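Local structure of probable TonB-dependent siderophore receptor PiuA (Acinetobacter baumannii, 5FP1) at residues 591-596 with 619-624; 661-666 with 690-695; 304-309 with 698-703; 522-527 with 539-544. The protein probably takes part in the first step of iron uptake across the outer membrane by binding iron-chelating siderophores, and may bind ferric enterobactin with micromolar affinity. All blocks are in the same frame, centred on the assembly; numbering follows the deposited sequence.

All four contacts belong to the beta-barrel that surrounds the plug of this TonB-dependent receptor. Along the chain, contact 3, whose segments lie 389 residues apart, encloses the others; within it come contacts 4, 1 and 2, in that order. Contact 4 is in the wall, and contact 1 sets a wall strand against a loop; their centres are about 17 Å apart, and they meet where Leu591 CD2 packs on Phe543 CZ. Contacts 2 and 3, centres about 19 Å apart, are joined by the small sheet in which strands 693-696 and 701-704 are neighbours. Contacts 3 and 4 are the most distant, with centres about 37 Å apart. The set thus runs from barrel wall to loops folded together.

Contact 1: 591-596 with 619-624; sequences LDSELT and PNVPKQ. With C8E ((hydroxyethyloxy)tri(ethyloxy)octane), chain I.
The flat carbonyl group of Lys623 receives Leu591 N from above its plane, 38° out of it, while Leu591 CB rests against the preceding peptide, 3.5 Å from Pro622 O. This is a seam of the TonB-dependent receptor barrel: 619-624 is the end of a long loop that leads into strand 624-635, the antiparallel neighbour of 582-597. The Leu591 N to Lys623 O bond is short at 2.7 Å and close to straight at its hydrogen, and Lys623 CA returns a C-H...O contact to Leu591 O. From there the two backbones splay apart, and a water lies in the fork, 2.8 Å from Leu591 O and 2.6 Å from Ser593 OG, with a weak bond to Val621 O. Met618 N bonds to Ser593 OG and ties the loop to the strand, while Gln617 NE2 bonds to Val621 O within the loop itself. Val621 spreads its two methyls along the strand. CG2, anti to the backbone N, packs 3.7 Å from Leu591 CD1, and CG1 faces Ser593 OG. At the wide end, Leu595 meets the proline ring of Pro619 at about a right angle, CD1 lying 4.1 Å from the ring atom CD.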
# COMPACT_ATOMS: atom_id res chain seq x y z
N LEU A 591 6.96 0.34 -18.28
CA LEU A 591 5.78 1.16 -18.14
C LEU A 591 5.95 2.48 -18.86
O LEU A 591 6.67 3.37 -18.39
CB LEU A 591 5.47 1.41 -16.66
CG LEU A 591 5.23 0.18 -15.80
CD1 LEU A 591 5.26 0.53 -14.32
CD2 LEU A 591 3.89 -0.42 -16.16
N ASP A 592 5.28 2.60 -19.99
CA ASP A 592 5.32 3.80 -20.79
C ASP A 592 4.12 4.68 -20.44
O ASP A 592 3.00 4.49 -20.95
CB ASP A 592 5.35 3.42 -22.27
CG ASP A 592 5.44 4.62 -23.18
OD1 ASP A 592 5.85 5.70 -22.75
OD2 ASP A 592 5.04 4.48 -24.35
N SER A 593 4.33 5.62 -19.53
CA SER A 593 3.25 6.42 -18.97
C SER A 593 3.17 7.75 -19.67
O SER A 593 4.17 8.28 -20.10
CB SER A 593 3.42 6.62 -17.45
OG SER A 593 4.61 7.33 -17.13
N GLU A 594 1.99 8.34 -19.71
CA GLU A 594 1.80 9.60 -20.36
C GLU A 594 0.68 10.41 -19.73
O GLU A 594 -0.45 9.95 -19.58
CB GLU A 594 1.49 9.38 -21.85
CG GLU A 594 1.27 10.65 -22.62
CD GLU A 594 0.74 10.35 -24.01
OE1 GLU A 594 -0.49 10.24 -24.22
OE2 GLU A 594 1.59 10.16 -24.88
N LEU A 595 1.03 11.64 -19.39
CA LEU A 595 0.06 12.61 -18.93
C LEU A 595 -0.52 13.29 -20.16
O LEU A 595 -0.08 14.35 -20.57
CB LEU A 595 0.76 13.65 -18.07
CG LEU A 595 1.30 13.13 -16.74
CD1 LEU A 595 2.31 14.11 -16.15
CD2 LEU A 595 0.13 12.90 -15.80
N THR A 596 -1.48 12.63 -20.78
CA THR A 596 -1.98 13.01 -22.10
C THR A 596 -2.61 14.40 -22.12
O THR A 596 -2.34 15.22 -23.00
CB THR A 596 -3.04 11.99 -22.56
OG1 THR A 596 -2.51 10.66 -22.39
CG2 THR A 596 -3.40 12.24 -24.05
N PRO A 619 4.24 11.00 -12.87
CA PRO A 619 5.00 10.85 -11.63
C PRO A 619 4.74 9.53 -10.95
O PRO A 619 3.72 8.86 -11.21
CB PRO A 619 4.49 12.01 -10.74
CG PRO A 619 3.23 12.50 -11.36
CD PRO A 619 3.13 11.96 -12.76
N ASN A 620 5.67 9.15 -10.09
CA ASN A 620 5.53 7.96 -9.29
C ASN A 620 5.39 6.69 -10.13
O ASN A 620 4.76 5.72 -9.71
CB ASN A 620 4.35 8.15 -8.33
CG ASN A 620 4.40 9.49 -7.61
OD1 ASN A 620 3.50 10.32 -7.75
ND2 ASN A 620 5.48 9.74 -6.89
N VAL A 621 5.99 6.71 -11.32
CA VAL A 621 6.13 5.50 -12.12
C VAL A 621 7.41 5.44 -12.94
O VAL A 621 7.73 6.32 -13.75
CB VAL A 621 4.87 5.14 -12.98
CG1 VAL A 621 4.21 6.34 -13.56
CG2 VAL A 621 5.22 4.19 -14.11
N PRO A 622 8.18 4.37 -12.72
CA PRO A 622 9.41 4.21 -13.48
C PRO A 622 9.14 3.60 -14.84
O PRO A 622 8.21 2.80 -14.99
CB PRO A 622 10.20 3.22 -12.64
CG PRO A 622 9.12 2.35 -12.02
CD PRO A 622 7.95 3.27 -11.78
N LYS A 623 9.96 3.96 -15.82
CA LYS A 623 9.81 3.37 -17.14
C LYS A 623 10.11 1.87 -17.13
O LYS A 623 9.52 1.10 -17.90
CB LYS A 623 10.74 4.06 -18.13
CG LYS A 623 10.27 3.98 -19.57
CD LYS A 623 10.91 5.07 -20.42
CE LYS A 623 10.39 6.44 -20.06
NZ LYS A 623 11.32 7.50 -20.55
N GLN A 624 11.07 1.47 -16.30
CA GLN A 624 11.45 0.06 -16.12
C GLN A 624 11.69 -0.20 -14.66
O GLN A 624 12.18 0.68 -13.94
CB GLN A 624 12.75 -0.28 -16.86
CG GLN A 624 12.66 -0.21 -18.36
CD GLN A 624 13.86 -0.86 -19.01
OE1 GLN A 624 13.89 -2.07 -19.21
NE2 GLN A 624 14.88 -0.06 -19.30
C1 C8E I . 15.86 -8.07 -15.69
C2 C8E I . 16.70 -7.14 -16.54
C3 C8E I . 16.84 -5.75 -15.93
C4 C8E I . 16.60 -4.69 -17.00
C5 C8E I . 17.28 -3.36 -16.68
C6 C8E I . 17.79 -2.74 -17.98
C7 C8E I . 18.24 -1.29 -17.80
C8 C8E I . 18.29 -0.60 -19.16
O9 C8E I . 18.38 0.80 -18.97
O HOH W 1 6.68 5.81 -16.97

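Contact 2: 661-666 with 690-695; sequences PSYVRY and KRYFTK
Tyr663 lays its ring against that of Tyr692 in an offset stack, centroids 4.2 Å apart and planes inclined by 28°. The overlap is lopsided: Tyr692 CD2 stands 3.3 Å above the centre of the Tyr663 ring, whereas the far end of Tyr692 runs on toward Arg665. In Tyr692 the ring carbon CG sits between the backbone N and the carbonyl carbon (chi1 70°), and Tyr663 adopts the same rotamer. Tyr663 CB thus comes to 3.6 Å from Tyr692 CB, and the rings leave the backbones together. Tyr692 OH then accepts a nearly straight hydrogen bond of 2.9 Å from Arg665 NH1. The oxygen lies in the guanidinium plane, while that plane stands almost perpendicular to the ring, at 87°. Arg665 NE makes a salt bridge with Asp667, so the group is fixed from two edges; its NH2 has a long, weak ion pair with Glu706 and lies close to the like charge of Arg65 of the plug.

The backbones themselves stay apart and are joined by water. One molecule links Pro661 O to Phe693 N, accepting from the latter at 3.0 Å. A second connects Lys690 NZ, 2.9 Å away, with Ser662 O, and a third accepts from Val664 N and, weakly, from Lys690 NZ. The contact thus pins the loop that follows strand 678-685 onto barrel strand 659-673. With a cationic donor pointed at its oxygen, the Tyr692 phenol is probably polarised, and the stack and the hydrogen bond together hold its ring from one face and from the tip.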
# COMPACT_ATOMS: atom_id res chain seq x y z
N PRO A 661 16.92 9.40 -8.88
CA PRO A 661 17.57 8.60 -9.93
C PRO A 661 17.31 7.12 -9.84
O PRO A 661 16.83 6.61 -8.81
CB PRO A 661 19.07 8.89 -9.73
CG PRO A 661 19.19 9.38 -8.33
CD PRO A 661 17.89 10.06 -8.00
N SER A 662 17.65 6.41 -10.91
CA SER A 662 17.62 4.95 -10.91
C SER A 662 18.55 4.37 -9.87
O SER A 662 19.48 5.03 -9.40
CB SER A 662 18.06 4.42 -12.28
OG SER A 662 19.41 4.78 -12.51
N TYR A 663 18.30 3.13 -9.50
CA TYR A 663 19.11 2.45 -8.51
C TYR A 663 18.96 0.93 -8.62
O TYR A 663 17.96 0.41 -9.14
CB TYR A 663 18.71 2.86 -7.07
CG TYR A 663 17.28 2.49 -6.71
CD1 TYR A 663 16.97 1.24 -6.22
CD2 TYR A 663 16.24 3.37 -6.91
CE1 TYR A 663 15.67 0.88 -5.90
CE2 TYR A 663 14.93 3.02 -6.60
CZ TYR A 663 14.64 1.78 -6.11
OH TYR A 663 13.32 1.44 -5.80
N VAL A 664 19.95 0.24 -8.06
CA VAL A 664 19.86 -1.17 -7.75
C VAL A 664 20.28 -1.39 -6.30
O VAL A 664 21.27 -0.84 -5.84
CB VAL A 664 20.82 -2.00 -8.64
CG1 VAL A 664 20.62 -3.47 -8.37
CG2 VAL A 664 20.56 -1.69 -10.09
N ARG A 665 19.51 -2.19 -5.59
CA ARG A 665 19.71 -2.46 -4.18
C ARG A 665 19.78 -3.96 -4.03
O ARG A 665 18.94 -4.67 -4.58
CB ARG A 665 18.53 -1.92 -3.37
CG ARG A 665 18.44 -2.45 -1.94
CD ARG A 665 17.03 -2.94 -1.62
NE ARG A 665 16.96 -3.70 -0.37
CZ ARG A 665 16.60 -3.20 0.80
NH1 ARG A 665 16.24 -1.93 0.91
NH2 ARG A 665 16.56 -3.98 1.87
N TYR A 666 20.79 -4.44 -3.30
CA TYR A 666 21.00 -5.87 -3.08
C TYR A 666 20.70 -6.31 -1.66
O TYR A 666 20.84 -5.55 -0.70
CB TYR A 666 22.46 -6.23 -3.39
CG TYR A 666 22.86 -5.84 -4.78
CD1 TYR A 666 22.50 -6.62 -5.86
CD2 TYR A 666 23.58 -4.69 -5.02
CE1 TYR A 666 22.85 -6.26 -7.15
CE2 TYR A 666 23.93 -4.32 -6.30
CZ TYR A 666 23.57 -5.12 -7.35
OH TYR A 666 23.91 -4.75 -8.63
N LYS A 690 23.74 1.32 -0.63
CA LYS A 690 23.39 2.27 -1.67
C LYS A 690 22.49 3.39 -1.07
O LYS A 690 21.56 3.11 -0.33
CB LYS A 690 22.61 1.52 -2.75
CG LYS A 690 22.08 2.37 -3.89
CD LYS A 690 23.17 2.92 -4.77
CE LYS A 690 22.55 3.86 -5.78
NZ LYS A 690 23.53 4.36 -6.79
N ARG A 691 22.82 4.63 -1.39
CA ARG A 691 21.95 5.78 -1.15
C ARG A 691 20.99 5.94 -2.32
O ARG A 691 21.36 6.27 -3.46
CB ARG A 691 22.77 7.06 -0.98
CG ARG A 691 21.95 8.32 -0.67
CD ARG A 691 22.87 9.55 -0.64
NE ARG A 691 22.22 10.81 -0.26
CZ ARG A 691 21.94 11.80 -1.10
NH1 ARG A 691 22.16 11.66 -2.39
NH2 ARG A 691 21.37 12.91 -0.66
N TYR A 692 19.72 5.68 -2.04
CA TYR A 692 18.68 5.85 -3.02
C TYR A 692 17.39 6.32 -2.34
O TYR A 692 17.33 6.45 -1.10
CB TYR A 692 18.46 4.56 -3.85
CG TYR A 692 17.83 3.39 -3.11
CD1 TYR A 692 18.57 2.61 -2.23
CD2 TYR A 692 16.48 3.06 -3.31
CE1 TYR A 692 18.00 1.56 -1.56
CE2 TYR A 692 15.89 2.02 -2.63
CZ TYR A 692 16.66 1.25 -1.79
OH TYR A 692 16.07 0.20 -1.12
N PHE A 693 16.39 6.62 -3.18
CA PHE A 693 15.15 7.23 -2.76
C PHE A 693 13.94 6.41 -3.20
O PHE A 693 13.78 6.11 -4.39
CB PHE A 693 15.09 8.65 -3.33
CG PHE A 693 16.20 9.52 -2.81
CD1 PHE A 693 17.42 9.54 -3.43
CD2 PHE A 693 16.04 10.26 -1.64
CE1 PHE A 693 18.45 10.28 -2.93
CE2 PHE A 693 17.07 11.02 -1.14
CZ PHE A 693 18.28 11.01 -1.76
N THR A 694 13.08 6.10 -2.23
CA THR A 694 11.88 5.29 -2.44
C THR A 694 10.61 6.10 -2.65
O THR A 694 9.60 5.56 -3.08
CB THR A 694 11.64 4.38 -1.25
OG1 THR A 694 11.73 5.16 -0.07
CG2 THR A 694 12.67 3.29 -1.23
N LYS A 695 10.63 7.39 -2.35
CA LYS A 695 9.44 8.23 -2.59
C LYS A 695 9.91 9.55 -3.11
O LYS A 695 10.88 10.13 -2.59
CB LYS A 695 8.66 8.51 -1.28
CG LYS A 695 8.38 7.27 -0.44
CD LYS A 695 7.83 7.60 0.94
CE LYS A 695 7.75 6.34 1.79
NZ LYS A 695 7.14 6.65 3.12
O HOH W 2 17.30 7.01 -6.03
O HOH W 3 21.63 6.16 -8.04
O HOH W 4 22.57 1.85 -8.31

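Contact 3: 304-309 with 698-703; sequences PDDSKG and ASHYAT. With PO4 (phosphate ion), chain B.
A type I' turn from Asp305 to Lys308, closed by Lys308 N to Asp305 O at 3.0 Å, presents Ser307 to His700, itself the centre of a gamma turn in which Tyr701 N bonds to Ser699 O. Here two loops at the mouth of the TonB-dependent receptor barrel meet, the tip of the hairpin 284-304/315-341 and the lead into strand 701-704. The imidazole of His700 is surrounded. Ser307 OG reaches ND1 near the ring plane at 2.7 Å; at the other nitrogen, NE2 donates to O3 of a phosphate ion, probably from the crystallisation liquor, at 2.9 Å. Asp306 OD1 stands 3.1 Å above one face, toward the rim, and Ser699 OG lies over the opposite one. Asp306 OD2 forms a salt bridge with Arg319, and Ser699 OG bonds to Lys658. The nearby carboxylate and phosphate may favour a protonated ring, although Lys658 and Arg319 would partly offset them. Two waters complete the join. One gives protons to Pro304 O and His700 O and accepts from Ser307 N; the other pairs with Ser307 OG and accepts from His700 N. Tyr701 OH extends to Gly75 O of the plug, while its CB packs at 3.5 Å against CG of the Pro304 ring.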
# COMPACT_ATOMS: atom_id res chain seq x y z
N PRO A 304 11.58 19.05 4.80
CA PRO A 304 12.89 19.73 4.81
C PRO A 304 12.91 20.95 3.85
O PRO A 304 13.07 20.82 2.64
CB PRO A 304 13.84 18.63 4.35
CG PRO A 304 13.01 17.84 3.38
CD PRO A 304 11.63 17.79 4.03
N ASP A 305 12.64 22.11 4.44
CA ASP A 305 12.74 23.45 3.84
C ASP A 305 11.55 23.94 3.02
O ASP A 305 11.44 25.12 2.78
CB ASP A 305 14.03 23.67 3.06
CG ASP A 305 14.47 25.13 3.11
OD1 ASP A 305 14.45 25.68 4.24
OD2 ASP A 305 14.86 25.72 2.06
N ASP A 306 10.67 23.04 2.58
CA ASP A 306 9.42 23.47 1.92
C ASP A 306 9.71 24.40 0.75
O ASP A 306 9.00 25.38 0.54
CB ASP A 306 8.55 24.15 2.95
CG ASP A 306 7.09 24.24 2.53
OD1 ASP A 306 6.63 23.47 1.69
OD2 ASP A 306 6.39 25.08 3.09
N SER A 307 10.79 24.11 0.03
CA SER A 307 11.22 24.87 -1.16
C SER A 307 11.43 26.37 -0.89
O SER A 307 11.31 27.19 -1.79
CB SER A 307 10.25 24.67 -2.34
OG SER A 307 10.09 23.27 -2.61
N LYS A 308 11.75 26.75 0.33
CA LYS A 308 11.92 28.15 0.64
C LYS A 308 13.24 28.74 0.21
O LYS A 308 13.42 29.95 0.33
CB LYS A 308 11.76 28.38 2.13
CG LYS A 308 10.37 28.03 2.66
CD LYS A 308 9.35 29.09 2.28
CE LYS A 308 7.98 28.64 2.77
NZ LYS A 308 6.92 29.44 2.14
N GLY A 309 14.17 27.92 -0.26
CA GLY A 309 15.44 28.44 -0.78
C GLY A 309 16.57 28.48 0.25
O GLY A 309 17.67 28.89 -0.07
N ALA A 698 5.61 15.44 -5.02
CA ALA A 698 5.36 16.35 -6.16
C ALA A 698 6.14 17.65 -6.04
O ALA A 698 6.47 18.29 -7.04
CB ALA A 698 3.85 16.64 -6.30
N SER A 699 6.43 18.05 -4.81
CA SER A 699 7.30 19.18 -4.56
C SER A 699 8.14 18.95 -3.30
O SER A 699 7.92 18.01 -2.55
CB SER A 699 6.47 20.47 -4.46
OG SER A 699 7.33 21.57 -4.64
N HIS A 700 9.14 19.80 -3.12
CA HIS A 700 9.86 19.92 -1.85
C HIS A 700 10.93 18.87 -1.53
O HIS A 700 12.07 19.24 -1.20
CB HIS A 700 8.90 20.05 -0.68
CG HIS A 700 7.78 21.01 -0.91
ND1 HIS A 700 7.98 22.31 -1.32
CD2 HIS A 700 6.44 20.87 -0.75
CE1 HIS A 700 6.82 22.92 -1.42
NE2 HIS A 700 5.86 22.07 -1.09
N TYR A 701 10.59 17.59 -1.55
CA TYR A 701 11.49 16.57 -1.03
C TYR A 701 11.24 15.19 -1.56
O TYR A 701 10.18 14.88 -2.15
CB TYR A 701 11.43 16.54 0.51
CG TYR A 701 10.23 15.79 1.04
CD1 TYR A 701 8.99 16.40 1.16
CD2 TYR A 701 10.34 14.45 1.39
CE1 TYR A 701 7.87 15.68 1.60
CE2 TYR A 701 9.26 13.75 1.88
CZ TYR A 701 8.02 14.36 1.98
OH TYR A 701 6.95 13.61 2.46
N ALA A 702 12.24 14.35 -1.35
CA ALA A 702 12.15 12.92 -1.58
C ALA A 702 12.57 12.16 -0.33
O ALA A 702 13.32 12.67 0.50
CB ALA A 702 13.02 12.51 -2.73
N THR A 703 12.12 10.91 -0.22
CA THR A 703 12.39 10.12 0.97
C THR A 703 13.54 9.19 0.66
O THR A 703 13.49 8.41 -0.30
CB THR A 703 11.16 9.28 1.36
OG1 THR A 703 10.06 10.16 1.65
CG2 THR A 703 11.42 8.41 2.58
P PO4 B . 3.38 23.71 0.61
O1 PO4 B . 4.40 24.84 0.56
O2 PO4 B . 3.95 22.63 1.51
O3 PO4 B . 3.14 23.14 -0.79
O4 PO4 B . 2.08 24.23 1.19
O HOH W 5 12.46 21.68 0.06
O HOH W 6 10.37 21.95 -4.83

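Contact 4: 522-527 with 539-544; sequences TFEIGT and TAAIFR
Phe523 with Arg544, Ile525 with Ile542 and Thr527 with Ala540 are hydrogen-bonded antiparallel pairs, each trading two N-H...O bonds, six in all; the straightest, Ile542 N to Ile525 O, is 2.9 Å long with 172° at the hydrogen. Between them lie the non-hydrogen-bonded pairs Glu524 with Phe543 and Gly526 with Ala541; at the latter, with no side chain on Gly526, Ala540 O comes within 3.2 Å of Gly526 CA.

On the face carrying Glu524 and Phe543, the glutamate runs out extended, its CG anti to the backbone N (chi1 -176°). OE2 passes 3.6 Å from Ala541 CB and bonds to Tyr485 and to Ser43 of the plug. OE1, 3.8 Å from Phe543 CB, forms a salt bridge with Arg88, which also makes a cation-pi contact with the Phe543 ring. That face therefore looks into the barrel, and its buried charge is matched from the plug.

The other face bears Ile525 and Ile542 side by side, CG1 of the first 3.9 Å from CB of the second, and Thr527 CG2 against Ala540 CB. A detergent molecule touches Ile525, as expected of a surface turned to lipid. The two segments are neighbouring arms of the hairpin 518-531/536-555, their axes 162° apart, and strand 482-493 flanks the first arm while strand 558-575 flanks the second, continuing the barrel wall.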
# COMPACT_ATOMS: atom_id res chain seq x y z
N THR A 522 -8.82 -0.89 -18.07
CA THR A 522 -7.67 -1.68 -18.45
C THR A 522 -8.03 -2.66 -19.56
O THR A 522 -9.01 -3.40 -19.45
CB THR A 522 -7.13 -2.46 -17.23
OG1 THR A 522 -6.63 -1.53 -16.25
CG2 THR A 522 -6.00 -3.42 -17.64
N PHE A 523 -7.26 -2.59 -20.64
CA PHE A 523 -7.28 -3.63 -21.69
C PHE A 523 -5.99 -4.43 -21.59
O PHE A 523 -4.89 -3.87 -21.58
CB PHE A 523 -7.39 -3.00 -23.10
CG PHE A 523 -7.29 -4.06 -24.20
CD1 PHE A 523 -8.37 -4.89 -24.48
CD2 PHE A 523 -6.09 -4.29 -24.87
CE1 PHE A 523 -8.29 -5.87 -25.46
CE2 PHE A 523 -6.00 -5.29 -25.84
CZ PHE A 523 -7.10 -6.07 -26.13
N GLU A 524 -6.09 -5.75 -21.48
CA GLU A 524 -4.91 -6.58 -21.28
C GLU A 524 -4.99 -7.86 -22.12
O GLU A 524 -6.06 -8.45 -22.30
CB GLU A 524 -4.80 -6.97 -19.83
CG GLU A 524 -3.56 -7.77 -19.43
CD GLU A 524 -3.32 -7.77 -17.92
OE1 GLU A 524 -3.32 -6.65 -17.36
OE2 GLU A 524 -3.14 -8.86 -17.31
N ILE A 525 -3.83 -8.25 -22.62
CA ILE A 525 -3.63 -9.55 -23.21
C ILE A 525 -2.48 -10.17 -22.49
O ILE A 525 -1.50 -9.50 -22.15
CB ILE A 525 -3.34 -9.45 -24.72
CG1 ILE A 525 -2.20 -8.49 -24.99
CG2 ILE A 525 -4.56 -8.96 -25.44
CD1 ILE A 525 -1.83 -8.44 -26.45
N GLY A 526 -2.58 -11.47 -22.25
CA GLY A 526 -1.54 -12.13 -21.53
C GLY A 526 -1.47 -13.63 -21.72
O GLY A 526 -2.34 -14.25 -22.37
N THR A 527 -0.44 -14.20 -21.13
CA THR A 527 -0.28 -15.64 -21.11
C THR A 527 0.35 -16.08 -19.79
O THR A 527 1.16 -15.35 -19.18
CB THR A 527 0.52 -16.12 -22.36
OG1 THR A 527 0.47 -17.56 -22.44
CG2 THR A 527 1.96 -15.67 -22.27
N THR A 539 4.40 -15.72 -15.97
CA THR A 539 3.30 -14.88 -16.43
C THR A 539 3.86 -13.75 -17.30
O THR A 539 4.97 -13.25 -17.08
CB THR A 539 2.49 -14.22 -15.27
OG1 THR A 539 3.34 -13.35 -14.52
CG2 THR A 539 1.86 -15.27 -14.32
N ALA A 540 3.09 -13.36 -18.30
CA ALA A 540 3.41 -12.21 -19.13
C ALA A 540 2.12 -11.50 -19.48
O ALA A 540 1.09 -12.14 -19.71
CB ALA A 540 4.11 -12.66 -20.40
N ALA A 541 2.17 -10.17 -19.55
CA ALA A 541 1.01 -9.37 -19.89
C ALA A 541 1.42 -8.09 -20.55
O ALA A 541 2.46 -7.50 -20.20
CB ALA A 541 0.21 -9.08 -18.63
N ILE A 542 0.58 -7.65 -21.49
CA ILE A 542 0.74 -6.40 -22.19
C ILE A 542 -0.59 -5.71 -22.00
O ILE A 542 -1.64 -6.34 -22.10
CB ILE A 542 1.00 -6.64 -23.70
CG1 ILE A 542 2.39 -7.21 -23.91
CG2 ILE A 542 0.84 -5.35 -24.50
CD1 ILE A 542 3.46 -6.15 -23.88
N PHE A 543 -0.58 -4.41 -21.72
CA PHE A 543 -1.80 -3.75 -21.28
C PHE A 543 -1.77 -2.26 -21.54
O PHE A 543 -0.71 -1.65 -21.68
CB PHE A 543 -2.04 -4.00 -19.78
CG PHE A 543 -0.86 -3.61 -18.93
CD1 PHE A 543 -0.69 -2.32 -18.48
CD2 PHE A 543 0.08 -4.56 -18.60
CE1 PHE A 543 0.42 -1.99 -17.72
CE2 PHE A 543 1.20 -4.24 -17.85
CZ PHE A 543 1.36 -2.96 -17.41
N ARG A 544 -2.95 -1.69 -21.61
CA ARG A 544 -3.15 -0.27 -21.41
C ARG A 544 -4.10 -0.08 -20.23
O ARG A 544 -5.25 -0.55 -20.24
CB ARG A 544 -3.70 0.43 -22.63
CG ARG A 544 -3.99 1.91 -22.36
CD ARG A 544 -4.39 2.65 -23.63
NE ARG A 544 -3.25 2.66 -24.54
CZ ARG A 544 -3.32 2.91 -25.84
NH1 ARG A 544 -4.46 3.22 -26.42
NH2 ARG A 544 -2.23 2.86 -26.57